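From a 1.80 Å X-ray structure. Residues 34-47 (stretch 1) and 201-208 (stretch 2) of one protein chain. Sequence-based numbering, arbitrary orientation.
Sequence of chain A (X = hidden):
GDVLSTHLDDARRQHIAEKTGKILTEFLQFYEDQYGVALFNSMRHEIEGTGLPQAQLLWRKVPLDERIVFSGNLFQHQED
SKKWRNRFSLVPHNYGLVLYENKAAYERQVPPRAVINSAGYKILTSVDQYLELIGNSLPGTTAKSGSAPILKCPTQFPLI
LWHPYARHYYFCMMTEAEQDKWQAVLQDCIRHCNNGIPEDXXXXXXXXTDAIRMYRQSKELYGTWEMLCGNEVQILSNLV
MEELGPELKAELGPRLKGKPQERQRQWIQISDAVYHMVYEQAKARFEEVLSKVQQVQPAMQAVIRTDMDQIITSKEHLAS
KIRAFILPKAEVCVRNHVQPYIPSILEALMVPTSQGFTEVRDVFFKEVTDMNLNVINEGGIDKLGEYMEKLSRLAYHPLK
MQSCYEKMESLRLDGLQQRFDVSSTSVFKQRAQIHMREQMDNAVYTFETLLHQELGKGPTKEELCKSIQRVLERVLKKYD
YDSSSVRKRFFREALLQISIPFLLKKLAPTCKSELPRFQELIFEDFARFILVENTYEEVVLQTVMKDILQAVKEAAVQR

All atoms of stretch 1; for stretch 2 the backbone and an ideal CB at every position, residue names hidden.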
# COMPACT_ATOMS: atom_id res chain seq x y z
N GLN A 34 5.04 20.28 -2.81
CA GLN A 34 4.11 19.42 -3.54
C GLN A 34 2.65 19.74 -3.22
O GLN A 34 1.78 19.51 -4.05
CB GLN A 34 4.36 17.94 -3.21
CG GLN A 34 5.56 17.29 -3.91
CD GLN A 34 5.56 17.49 -5.43
OE1 GLN A 34 4.60 17.15 -6.11
NE2 GLN A 34 6.65 18.05 -5.95
N TYR A 35 2.37 20.26 -2.02
CA TYR A 35 0.99 20.33 -1.56
C TYR A 35 0.14 21.18 -2.50
O TYR A 35 -0.96 20.76 -2.91
CB TYR A 35 0.92 20.89 -0.14
CG TYR A 35 -0.42 20.60 0.50
CD1 TYR A 35 -0.65 19.40 1.16
CD2 TYR A 35 -1.47 21.51 0.41
CE1 TYR A 35 -1.88 19.12 1.74
CE2 TYR A 35 -2.70 21.24 0.97
CZ TYR A 35 -2.90 20.05 1.64
OH TYR A 35 -4.12 19.79 2.21
N GLY A 36 0.63 22.36 -2.87
CA GLY A 36 -0.16 23.22 -3.73
C GLY A 36 -0.31 22.69 -5.14
O GLY A 36 -1.30 22.99 -5.82
N VAL A 37 0.66 21.91 -5.60
CA VAL A 37 0.56 21.29 -6.92
C VAL A 37 -0.53 20.22 -6.90
O VAL A 37 -1.38 20.16 -7.80
CB VAL A 37 1.92 20.70 -7.34
CG1 VAL A 37 1.78 19.90 -8.65
CG2 VAL A 37 2.99 21.79 -7.48
N ALA A 38 -0.53 19.38 -5.86
CA ALA A 38 -1.58 18.38 -5.72
C ALA A 38 -2.95 19.03 -5.62
O ALA A 38 -3.93 18.51 -6.17
CB ALA A 38 -1.31 17.51 -4.48
N LEU A 39 -3.04 20.14 -4.89
CA LEU A 39 -4.31 20.87 -4.77
C LEU A 39 -4.76 21.40 -6.12
O LEU A 39 -5.93 21.24 -6.50
CB LEU A 39 -4.16 22.01 -3.76
CG LEU A 39 -5.40 22.88 -3.53
CD1 LEU A 39 -6.51 22.05 -2.90
CD2 LEU A 39 -5.04 24.06 -2.63
N PHE A 40 -3.85 22.02 -6.86
CA PHE A 40 -4.20 22.53 -8.18
C PHE A 40 -4.68 21.40 -9.10
O PHE A 40 -5.68 21.55 -9.82
CB PHE A 40 -3.02 23.25 -8.82
CG PHE A 40 -3.28 23.64 -10.24
CD1 PHE A 40 -4.04 24.76 -10.53
CD2 PHE A 40 -2.80 22.87 -11.29
CE1 PHE A 40 -4.30 25.12 -11.84
CE2 PHE A 40 -3.05 23.22 -12.60
CZ PHE A 40 -3.80 24.36 -12.87
N ASN A 41 -3.97 20.27 -9.12
CA ASN A 41 -4.35 19.19 -10.03
C ASN A 41 -5.73 18.64 -9.69
O ASN A 41 -6.52 18.32 -10.58
CB ASN A 41 -3.31 18.07 -10.00
CG ASN A 41 -1.99 18.48 -10.62
OD1 ASN A 41 -1.94 19.34 -11.50
ND2 ASN A 41 -0.90 17.84 -10.18
N SER A 42 -6.02 18.50 -8.39
CA SER A 42 -7.31 17.98 -7.98
C SER A 42 -8.41 18.97 -8.33
O SER A 42 -9.46 18.59 -8.87
CB SER A 42 -7.31 17.67 -6.48
OG SER A 42 -8.60 17.25 -6.03
N MET A 43 -8.18 20.25 -8.05
CA MET A 43 -9.19 21.25 -8.36
C MET A 43 -9.40 21.38 -9.86
O MET A 43 -10.53 21.60 -10.32
CB MET A 43 -8.82 22.60 -7.76
CG MET A 43 -8.96 22.60 -6.26
SD MET A 43 -8.67 24.24 -5.61
CE MET A 43 -10.12 25.12 -6.22
N ARG A 44 -8.33 21.24 -10.65
CA ARG A 44 -8.51 21.32 -12.10
C ARG A 44 -9.40 20.19 -12.59
O ARG A 44 -10.28 20.40 -13.44
CB ARG A 44 -7.16 21.31 -12.81
CG ARG A 44 -7.28 21.62 -14.30
CD ARG A 44 -5.92 21.62 -14.97
NE ARG A 44 -6.02 21.80 -16.41
CZ ARG A 44 -4.99 21.71 -17.24
NH1 ARG A 44 -3.78 21.42 -16.76
NH2 ARG A 44 -5.16 21.90 -18.54
N HIS A 45 -9.20 18.98 -12.05
CA HIS A 45 -10.03 17.84 -12.44
C HIS A 45 -11.50 18.09 -12.10
O HIS A 45 -12.39 17.84 -12.92
CB HIS A 45 -9.53 16.56 -11.76
CG HIS A 45 -8.37 15.93 -12.44
ND1 HIS A 45 -8.32 15.73 -13.81
CD2 HIS A 45 -7.20 15.45 -11.95
CE1 HIS A 45 -7.17 15.16 -14.13
NE2 HIS A 45 -6.47 14.98 -13.02
N GLU A 46 -11.77 18.59 -10.88
CA GLU A 46 -13.15 18.81 -10.46
C GLU A 46 -13.80 19.91 -11.29
O GLU A 46 -14.90 19.73 -11.82
CB GLU A 46 -13.19 19.16 -8.97
CG GLU A 46 -12.77 18.01 -8.07
CD GLU A 46 -12.61 18.43 -6.62
OE1 GLU A 46 -12.06 19.52 -6.36
OE2 GLU A 46 -13.02 17.66 -5.72
N ILE A 47 -13.10 21.04 -11.45
CA ILE A 47 -13.69 22.21 -12.10
C ILE A 47 -13.90 21.95 -13.59
O ILE A 47 -14.90 22.38 -14.17
CB ILE A 47 -12.80 23.44 -11.85
CG1 ILE A 47 -12.96 23.91 -10.40
CG2 ILE A 47 -13.13 24.56 -12.83
CD1 ILE A 47 -11.91 24.91 -9.97
N UNK A 201 -7.84 9.75 -1.73
CA UNK A 201 -7.45 11.03 -1.17
C UNK A 201 -7.16 12.01 -2.30
O UNK A 201 -6.39 11.71 -3.22
CB UNK A 201 -6.23 10.88 -0.26
N UNK A 202 -7.81 13.17 -2.25
CA UNK A 202 -7.69 14.09 -3.37
C UNK A 202 -6.37 14.84 -3.35
O UNK A 202 -5.76 15.05 -4.40
CB UNK A 202 -8.85 15.08 -3.36
N UNK A 203 -5.91 15.25 -2.17
CA UNK A 203 -4.81 16.20 -2.11
C UNK A 203 -3.70 15.67 -1.21
O UNK A 203 -2.54 15.59 -1.63
CB UNK A 203 -5.30 17.56 -1.61
N UNK A 204 -4.04 15.33 0.04
CA UNK A 204 -3.02 14.94 1.02
C UNK A 204 -2.25 13.71 0.57
O UNK A 204 -1.02 13.65 0.69
CB UNK A 204 -3.66 14.68 2.38
N UNK A 205 -2.96 12.70 0.07
CA UNK A 205 -2.33 11.47 -0.39
C UNK A 205 -1.31 11.68 -1.49
O UNK A 205 -0.14 11.33 -1.34
CB UNK A 205 -3.40 10.50 -0.88
N UNK A 206 -1.75 12.23 -2.63
CA UNK A 206 -0.79 12.49 -3.71
C UNK A 206 0.34 13.43 -3.33
O UNK A 206 1.48 13.23 -3.77
CB UNK A 206 -1.53 13.07 -4.92
N UNK A 207 0.07 14.46 -2.53
CA UNK A 207 1.15 15.36 -2.11
C UNK A 207 2.19 14.59 -1.31
O UNK A 207 3.39 14.75 -1.51
CB UNK A 207 0.60 16.52 -1.28
N UNK A 208 1.73 13.71 -0.41
CA UNK A 208 2.67 12.97 0.41
C UNK A 208 3.48 11.98 -0.42
O UNK A 208 4.72 11.94 -0.33
CB UNK A 208 1.93 12.24 1.53

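Position 201 lies out of reach of stretch 1, and its extended backbone leads into the turn before a helix. Many residues would fit; a small polar one could serve the backbone amides ahead. It is Ser201, whose OG accepts a hydrogen bond from the N of 205 at 2.8 Å.

At 202 the CB points toward stretch 1 and sits 3.4 Å from Ser42 OG, with the carboxylate of Glu46 one helical turn further on. A long cationic chain, lysine or arginine, would suit, though a polar uncharged one could also settle beside the serine. The residue is Lys202. Its chain runs past Ser42 and ends in a salt bridge, NZ donating to Glu46 OE2 at 2.7 Å. Water extends this polar end: one molecule lies 2.6 Å from Ser42 OG and accepts from Lys202 NZ at 3.2 Å. Another donates to both Ala38 O (2.7 Å) and Lys202 O (2.8 Å), joining two carbonyls that could not bond each other.

Position 203 is the N-cap, where serine, threonine or aspartate would be the textbook choices. Its CB points sideways, however, among Tyr35, Ala38 and Leu39, a setting that favours a compact branched apolar chain. Val203 takes the apolar option. CG1 lies over one face of the Tyr35 ring, 4.0 Å from its centroid, a CH-pi contact, while CG2 packs 4.0 Å from Leu39 CD1. Val203 O also comes 3.6 Å from Ala38 CB.

At 204 the helix begins, and the CB points sideways, 4.8 Å from Tyr35 CE1. A flexible chain, polar or apolar, could pass the ring and reach beyond it. Glu204 does so: its CG lies at the ring edge, 3.9 Å from Tyr35 OH.

Position 205 points away from stretch 1, which therefore sets no demand; its helical angles suit most residues. It is Gly205.

At 206 the CB points sideways, 4.5 Å from Ala38 CB. Small or medium apolar residues would fit, and a phi of -60° in the first turn of a helix admits proline. Pro206 makes a light contact, CB to Ala38 CB at 4.4 Å.

At 207 the CB points toward stretch 1. The ideal CB is already 3.8 Å from Tyr35 CA and 3.9 Å from Ala38 CB, so alanine is the natural fit, with glycine possible. Ala207 packs CB to CB with Ala38 at 3.8 Å.

Position 208 points away, leaving the choice free here; it is Phe208.

Stretch 2 (201-208) SKVEGPAF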
# COMPACT_ATOMS: atom_id res chain seq x y z
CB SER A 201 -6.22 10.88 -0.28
OG SER A 201 -5.67 12.14 0.04
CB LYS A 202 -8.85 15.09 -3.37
CG LYS A 202 -10.22 14.43 -3.37
CD LYS A 202 -11.33 15.46 -3.45
CE LYS A 202 -12.58 14.88 -4.12
NZ LYS A 202 -12.56 15.01 -5.61
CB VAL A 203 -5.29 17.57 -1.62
CG1 VAL A 203 -4.13 18.56 -1.54
CG2 VAL A 203 -6.38 18.10 -2.55
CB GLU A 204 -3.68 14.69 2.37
CG GLU A 204 -4.11 15.95 3.10
CD GLU A 204 -4.77 15.65 4.43
OE1 GLU A 204 -4.53 14.55 4.99
OE2 GLU A 204 -5.53 16.51 4.92
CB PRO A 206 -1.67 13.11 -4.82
CG PRO A 206 -3.03 12.56 -4.55
CD PRO A 206 -3.14 12.47 -3.05
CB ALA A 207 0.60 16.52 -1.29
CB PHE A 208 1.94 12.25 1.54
CG PHE A 208 2.85 11.50 2.45
CD1 PHE A 208 3.51 12.14 3.48
CD2 PHE A 208 3.09 10.15 2.24
CE1 PHE A 208 4.38 11.44 4.32
CE2 PHE A 208 3.96 9.45 3.07
CZ PHE A 208 4.60 10.10 4.10
O HOH W 1 -3.97 15.83 -6.46
O HOH W 2 -9.95 15.52 -7.33
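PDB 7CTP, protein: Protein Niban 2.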